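Local coordinates for protein transcriptional regulator, GntR family (Thermotoga maritima, PDB 3SXM) that probably acts as a DNA-binding transcriptional regulator, this chain being its FCD domain, which binds metal ions but is metal-free here, at residues A[20-31]-A[109-119]. The protein carries 3 engineered substitutions. Sequence-based numbering, arbitrary orientation.
Sequences VFCLENYFDKIA and RIISGDKEGAI
Ile110 fits as a knob into a hole formed by Leu23, Phe27, Ile30 and Ala31. Ile110 CG2 lies 3.8 Å from Ala31 CB, while Ile110 CD1 meets Leu23 CD1 at 3.9 Å. The helix of Ile110 then ends at Gly113 in a Schellman motif. With the positive phi at Gly113, a CB would collide with the carbonyl O of Ser112. Asp114 caps the next helix by accepting a bond from Gly117 N at OD1. The ring of Phe27 fits against this turn, with CZ 3.5 Å from Ile110 O. Phe27 CB points toward segment 109-119, and chi1 of -175°, CG anti to the backbone N, carries the ring on to the turn. Lys115 covers one ring face in a CH-pi contact, its CB almost straight above the centroid at 3.7 Å. The extended Lys115 chain runs on over the ring to Phe27 CB, and NZ gives a weak hydrogen bond to Glu24 O at 3.0 Å. Ala118 CB stands at the ring edge. An alanine in place of Phe27 would probably open a gap beside the turn and leave the Lys115 chain without the surface it lies on. Leu23 CD2 packs against Ala118 and Ile119, and Ile119 CG2 meets Val20 CG1 at 3.9 Å. The helix segments 20-25 and 115-119 run antiparallel at 170°, and their axes come within 10.1 Å. The contact thus joins two helix breaks of the all-helical FCD domain. Leu36 of helix 34-44 and Phe66 of helix 51-68 also touch Ile110, and Leu122 of helix 115-135 touches Val20 and Leu23.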
ATOM      1  N   VAL A  20       5.413   2.799  -4.022  1.00 12.18           N
ATOM      2  CA  VAL A  20       6.312   1.697  -4.342  1.00 12.24           C
ATOM      3  C   VAL A  20       5.492   0.532  -4.881  1.00 12.52           C
ATOM      4  O   VAL A  20       5.906  -0.120  -5.839  1.00 13.94           O
ATOM      5  CB  VAL A  20       7.174   1.275  -3.155  1.00 13.31           C
ATOM      6  CG1 VAL A  20       7.888  -0.071  -3.426  1.00 17.90           C
ATOM      7  CG2 VAL A  20       8.178   2.398  -2.795  1.00 16.43           C
ATOM      8  N   PHE A  21       4.329   0.234  -4.277  1.00 11.00           N
ATOM      9  CA  PHE A  21       3.494  -0.827  -4.820  1.00 11.90           C
ATOM     10  C   PHE A  21       3.198  -0.546  -6.286  1.00 12.13           C
ATOM     11  O   PHE A  21       3.244  -1.460  -7.109  1.00 12.14           O
ATOM     12  CB  PHE A  21       2.161  -0.947  -4.044  1.00 14.04           C
ATOM     13  CG  PHE A  21       1.260  -2.043  -4.562  1.00 11.72           C
ATOM     14  CD1 PHE A  21       1.407  -3.332  -4.109  1.00 14.15           C
ATOM     15  CD2 PHE A  21       0.246  -1.790  -5.473  1.00 14.80           C
ATOM     16  CE1 PHE A  21       0.558  -4.347  -4.515  1.00 16.93           C
ATOM     17  CE2 PHE A  21      -0.538  -2.821  -5.943  1.00 14.86           C
ATOM     18  CZ  PHE A  21      -0.392  -4.074  -5.460  1.00 13.54           C
ATOM     19  N   CYS A  22       2.782   0.667  -6.611  1.00 12.98           N
ATOM     20  CA  CYS A  22       2.397   0.971  -8.000  1.00 12.29           C
ATOM     21  C   CYS A  22       3.604   0.967  -8.947  1.00 13.89           C
ATOM     22  O   CYS A  22       3.537   0.424 -10.055  1.00 13.86           O
ATOM     23  CB  CYS A  22       1.621   2.273  -8.079  1.00 12.83           C
ATOM     24  SG  CYS A  22       0.012   2.184  -7.280  1.00 14.45           S
ATOM     25  N   LEU A  23       4.712   1.588  -8.541  1.00 13.62           N
ATOM     26  CA  LEU A  23       5.929   1.513  -9.346  1.00 13.94           C
ATOM     27  C   LEU A  23       6.384   0.074  -9.623  1.00 14.13           C
ATOM     28  O   LEU A  23       6.774  -0.287 -10.764  1.00 17.84           O
ATOM     29  CB  LEU A  23       7.084   2.339  -8.688  1.00 14.45           C
ATOM     30  CG  LEU A  23       8.390   2.410  -9.498  1.00 15.17           C
ATOM     31  CD1 LEU A  23       8.204   2.991 -10.913  1.00 14.30           C
ATOM     32  CD2 LEU A  23       9.409   3.196  -8.661  1.00 17.74           C
ATOM     33  N   GLU A  24       6.363  -0.785  -8.608  1.00 13.65           N
ATOM     34  CA  GLU A  24       6.782  -2.159  -8.740  0.53 16.71           C
ATOM     35  C   GLU A  24       5.861  -2.922  -9.689  1.00 18.39           C
ATOM     36  O   GLU A  24       6.316  -3.679 -10.547  1.00 21.45           O
ATOM     37  CB  GLU A  24       6.704  -2.826  -7.342  0.53 13.07           C
ATOM     38  CG  GLU A  24       7.907  -2.614  -6.438  0.53 25.63           C
ATOM     39  CD  GLU A  24       7.842  -3.254  -5.027  0.53 36.69           C
ATOM     40  OE1 GLU A  24       8.924  -3.409  -4.388  0.53 33.00           O
ATOM     41  OE2 GLU A  24       6.730  -3.552  -4.534  0.53 40.04           O
ATOM     42  N   ASN A  25       4.574  -2.776  -9.534  1.00 15.09           N
ATOM     43  CA  ASN A  25       3.631  -3.581 -10.270  1.00 14.33           C
ATOM     44  C   ASN A  25       3.187  -3.029 -11.633  1.00 15.99           C
ATOM     45  O   ASN A  25       2.646  -3.729 -12.405  1.00 17.69           O
ATOM     46  CB  ASN A  25       2.416  -3.878  -9.382  1.00 14.65           C
ATOM     47  CG  ASN A  25       2.741  -4.778  -8.234  1.00 19.71           C
ATOM     48  OD1 ASN A  25       2.865  -4.386  -7.107  1.00 21.46           O
ATOM     49  ND2 ASN A  25       2.933  -5.987  -8.551  1.00 21.13           N
ATOM     50  N   TYR A  26       3.467  -1.771 -11.900  1.00 14.23           N
ATOM     51  CA  TYR A  26       3.080  -1.111 -13.149  1.00 15.25           C
ATOM     52  C   TYR A  26       4.290  -0.462 -13.824  1.00 16.59           C
ATOM     53  O   TYR A  26       4.153   0.438 -14.628  1.00 15.67           O
ATOM     54  CB  TYR A  26       1.894  -0.148 -12.941  1.00 13.18           C
ATOM     55  CG  TYR A  26       0.689  -0.896 -12.482  1.00 14.54           C
ATOM     56  CD1 TYR A  26      -0.104  -1.505 -13.399  1.00 16.22           C
ATOM     57  CD2 TYR A  26       0.454  -1.128 -11.142  1.00 16.27           C
ATOM     58  CE1 TYR A  26      -1.187  -2.270 -13.010  1.00 17.20           C
ATOM     59  CE2 TYR A  26      -0.644  -1.882 -10.740  1.00 13.99           C
ATOM     60  CZ  TYR A  26      -1.427  -2.482 -11.663  1.00 16.07           C
ATOM     61  OH  TYR A  26      -2.523  -3.284 -11.297  1.00 19.28           O
ATOM     62  N   PHE A  27       5.491  -0.943 -13.469  1.00 15.74           N
ATOM     63  CA  PHE A  27       6.727  -0.420 -13.980  1.00 14.33           C
ATOM     64  C   PHE A  27       6.742  -0.170 -15.482  1.00 16.15           C
ATOM     65  O   PHE A  27       7.136   0.932 -15.910  1.00 16.56           O
ATOM     66  CB  PHE A  27       7.897  -1.317 -13.582  1.00 14.13           C
ATOM     67  CG  PHE A  27       9.247  -0.781 -13.985  1.00 13.93           C
ATOM     68  CD1 PHE A  27       9.844   0.193 -13.240  1.00 15.95           C
ATOM     69  CD2 PHE A  27       9.873  -1.213 -15.114  1.00 15.77           C
ATOM     70  CE1 PHE A  27      11.092   0.702 -13.620  1.00 17.49           C
ATOM     71  CE2 PHE A  27      11.111  -0.708 -15.492  1.00 23.46           C
ATOM     72  CZ  PHE A  27      11.695   0.272 -14.744  1.00 19.68           C
ATOM     73  N   ASP A  28       6.361  -1.148 -16.295  1.00 17.33           N
ATOM     74  CA  ASP A  28       6.464  -0.954 -17.734  1.00 18.76           C
ATOM     75  C   ASP A  28       5.489   0.089 -18.225  1.00 18.05           C
ATOM     76  O   ASP A  28       5.814   0.844 -19.172  1.00 19.23           O
ATOM     77  CB  ASP A  28       6.211  -2.288 -18.480  1.00 22.59           C
ATOM     78  CG  ASP A  28       7.296  -3.319 -18.235  1.00 24.22           C
ATOM     79  OD1 ASP A  28       8.422  -2.997 -17.839  1.00 25.71           O
ATOM     80  OD2 ASP A  28       7.041  -4.520 -18.554  1.00 29.92           O
ATOM     81  N   LYS A  29       4.282   0.139 -17.654  1.00 17.66           N
ATOM     82  CA  LYS A  29       3.323   1.170 -18.019  1.00 15.68           C
ATOM     83  C   LYS A  29       3.857   2.575 -17.704  1.00 19.79           C
ATOM     84  O   LYS A  29       3.723   3.507 -18.499  1.00 18.69           O
ATOM     85  CB  LYS A  29       1.971   0.944 -17.310  1.00 18.99           C
ATOM     86  CG  LYS A  29       0.932   1.967 -17.681  1.00 22.59           C
ATOM     87  CD  LYS A  29      -0.477   1.487 -17.411  1.00 38.67           C
ATOM     88  CE  LYS A  29      -1.487   2.627 -17.370  1.00 56.71           C
ATOM     89  NZ  LYS A  29      -2.399   2.693 -18.546  1.00 77.40           N
ATOM     90  N   ILE A  30       4.442   2.704 -16.535  1.00 15.63           N
ATOM     91  CA  ILE A  30       5.045   3.972 -16.136  1.00 14.93           C
ATOM     92  C   ILE A  30       6.193   4.332 -17.090  1.00 14.16           C
ATOM     93  O   ILE A  30       6.247   5.444 -17.638  1.00 15.54           O
ATOM     94  CB  ILE A  30       5.494   3.954 -14.661  1.00 13.40           C
ATOM     95  CG1 ILE A  30       4.280   3.811 -13.736  1.00 13.02           C
ATOM     96  CG2 ILE A  30       6.305   5.194 -14.380  1.00 13.93           C
ATOM     97  CD1 ILE A  30       4.639   3.321 -12.360  1.00 14.52           C
ATOM     98  N   ALA A  31       7.067   3.383 -17.350  1.00 13.89           N
ATOM     99  CA  ALA A  31       8.231   3.610 -18.205  1.00 14.72           C
ATOM    100  C   ALA A  31       7.859   4.020 -19.601  1.00 18.49           C
ATOM    101  O   ALA A  31       8.599   4.774 -20.252  1.00 20.21           O
ATOM    102  CB  ALA A  31       9.112   2.388 -18.280  1.00 16.46           C
ATOM    103  N   ARG A 109      16.367   6.090 -14.187  1.00 17.71           N
ATOM    104  CA  ARG A 109      16.401   4.647 -13.839  1.00 15.93           C
ATOM    105  C   ARG A 109      15.205   3.955 -14.444  1.00 18.33           C
ATOM    106  O   ARG A 109      15.295   2.834 -14.949  1.00 18.53           O
ATOM    107  CB  ARG A 109      16.457   4.429 -12.326  1.00 17.49           C
ATOM    108  CG  ARG A 109      17.807   4.869 -11.706  1.00 18.11           C
ATOM    109  CD  ARG A 109      17.901   4.542 -10.231  1.00 16.95           C
ATOM    110  NE  ARG A 109      19.103   5.143  -9.613  1.00 18.43           N
ATOM    111  CZ  ARG A 109      19.531   4.897  -8.391  1.00 25.62           C
ATOM    112  NH1 ARG A 109      18.879   4.059  -7.607  1.00 19.88           N
ATOM    113  NH2 ARG A 109      20.589   5.525  -7.930  1.00 23.22           N
ATOM    114  N   ILE A 110      14.052   4.573 -14.334  1.00 16.60           N
ATOM    115  CA  ILE A 110      12.828   4.019 -14.910  1.00 14.81           C
ATOM    116  C   ILE A 110      12.963   3.870 -16.435  1.00 16.83           C
ATOM    117  O   ILE A 110      12.710   2.758 -17.002  1.00 18.79           O
ATOM    118  CB  ILE A 110      11.562   4.861 -14.550  1.00 14.77           C
ATOM    119  CG1 ILE A 110      11.316   4.868 -13.036  1.00 14.92           C
ATOM    120  CG2 ILE A 110      10.357   4.329 -15.313  1.00 18.65           C
ATOM    121  CD1 ILE A 110      10.257   5.898 -12.623  1.00 13.89           C
ATOM    122  N   ILE A 111      13.293   4.931 -17.113  1.00 18.19           N
ATOM    123  CA  ILE A 111      13.457   4.910 -18.556  1.00 20.05           C
ATOM    124  C   ILE A 111      14.465   3.905 -19.038  1.00 25.04           C
ATOM    125  O   ILE A 111      14.297   3.327 -20.057  1.00 31.25           O
ATOM    126  CB  ILE A 111      13.998   6.233 -19.036  1.00 37.35           C
ATOM    127  CG1 ILE A 111      12.967   7.300 -18.885  1.00 37.04           C
ATOM    128  CG2 ILE A 111      14.435   6.144 -20.443  1.00 53.53           C
ATOM    129  CD1 ILE A 111      13.522   8.625 -19.311  1.00 33.26           C
ATOM    130  N   SER A 112      15.533   3.735 -18.318  1.00 22.48           N
ATOM    131  CA  SER A 112      16.581   2.826 -18.744  1.00 28.48           C
ATOM    132  C   SER A 112      16.297   1.347 -18.384  1.00 21.39           C
ATOM    133  O   SER A 112      17.078   0.446 -18.711  1.00 25.42           O
ATOM    134  CB  SER A 112      17.921   3.287 -18.192  1.00 27.21           C
ATOM    135  OG  SER A 112      17.953   3.076 -16.822  1.00 32.96           O
ATOM    136  N   GLY A 113      15.176   1.086 -17.724  1.00 19.45           N
ATOM    137  CA  GLY A 113      14.767  -0.281 -17.423  1.00 20.11           C
ATOM    138  C   GLY A 113      15.282  -0.857 -16.121  1.00 26.04           C
ATOM    139  O   GLY A 113      15.169  -2.069 -15.862  1.00 26.88           O
ATOM    140  N   ASP A 114      15.882  -0.003 -15.306  1.00 19.99           N
ATOM    141  CA  ASP A 114      16.475  -0.397 -14.025  1.00 19.63           C
ATOM    142  C   ASP A 114      15.376  -0.351 -12.966  1.00 20.04           C
ATOM    143  O   ASP A 114      15.257   0.609 -12.174  1.00 19.57           O
ATOM    144  CB  ASP A 114      17.618   0.576 -13.708  1.00 20.46           C
ATOM    145  CG  ASP A 114      18.334   0.256 -12.416  1.00 24.92           C
ATOM    146  OD1 ASP A 114      18.078  -0.828 -11.859  1.00 22.58           O
ATOM    147  OD2 ASP A 114      19.080   1.152 -11.966  1.00 25.01           O
ATOM    148  N   LYS A 115      14.541  -1.378 -12.953  1.00 19.26           N
ATOM    149  CA  LYS A 115      13.413  -1.423 -12.053  1.00 17.45           C
ATOM    150  C   LYS A 115      13.847  -1.490 -10.577  1.00 20.00           C
ATOM    151  O   LYS A 115      13.328  -0.736  -9.735  1.00 17.40           O
ATOM    152  CB  LYS A 115      12.531  -2.634 -12.432  1.00 18.77           C
ATOM    153  CG  LYS A 115      11.357  -2.849 -11.563  1.00 19.89           C
ATOM    154  CD  LYS A 115      10.450  -4.021 -12.053  1.00 24.12           C
ATOM    155  CE  LYS A 115       9.410  -4.235 -11.079  1.00 28.71           C
ATOM    156  NZ  LYS A 115       8.619  -5.495 -11.379  1.00 35.25           N
ATOM    157  N   GLU A 116      14.831  -2.353 -10.268  1.00 20.24           N
ATOM    158  CA  GLU A 116      15.287  -2.498  -8.908  1.00 18.83           C
ATOM    159  C   GLU A 116      15.856  -1.136  -8.426  1.00 20.39           C
ATOM    160  O   GLU A 116      15.551  -0.673  -7.330  1.00 19.29           O
ATOM    161  CB  GLU A 116      16.371  -3.597  -8.810  1.00 31.07           C
ATOM    162  CG  GLU A 116      16.423  -4.289  -7.469  1.00 58.48           C
ATOM    163  CD  GLU A 116      17.575  -5.295  -7.334  1.00 62.87           C
ATOM    164  OE1 GLU A 116      18.410  -5.409  -8.259  1.00 52.76           O
ATOM    165  OE2 GLU A 116      17.634  -5.977  -6.288  1.00 64.32           O
ATOM    166  N   GLY A 117      16.652  -0.510  -9.258  1.00 19.21           N
ATOM    167  CA  GLY A 117      17.266   0.769  -8.913  1.00 18.39           C
ATOM    168  C   GLY A 117      16.222   1.866  -8.807  1.00 16.97           C
ATOM    169  O   GLY A 117      16.335   2.756  -7.966  1.00 17.08           O
ATOM    170  N   ALA A 118      15.178   1.832  -9.627  1.00 17.82           N
ATOM    171  CA  ALA A 118      14.128   2.837  -9.517  1.00 15.03           C
ATOM    172  C   ALA A 118      13.377   2.745  -8.208  1.00 14.61           C
ATOM    173  O   ALA A 118      13.125   3.769  -7.573  1.00 14.58           O
ATOM    174  CB  ALA A 118      13.152   2.754 -10.656  1.00 15.82           C
ATOM    175  N   ILE A 119      13.065   1.520  -7.785  1.00 15.74           N
ATOM    176  CA  ILE A 119      12.388   1.333  -6.509  1.00 14.03           C
ATOM    177  C   ILE A 119      13.271   1.816  -5.383  1.00 16.49           C
ATOM    178  O   ILE A 119      12.830   2.520  -4.479  1.00 16.58           O
ATOM    179  CB  ILE A 119      12.007  -0.146  -6.361  1.00 16.91           C
ATOM    180  CG1 ILE A 119      10.926  -0.501  -7.388  1.00 18.74           C
ATOM    181  CG2 ILE A 119      11.490  -0.407  -4.924  1.00 16.39           C
ATOM    182  CD1 ILE A 119      10.805  -2.019  -7.624  1.00 23.52           C
TER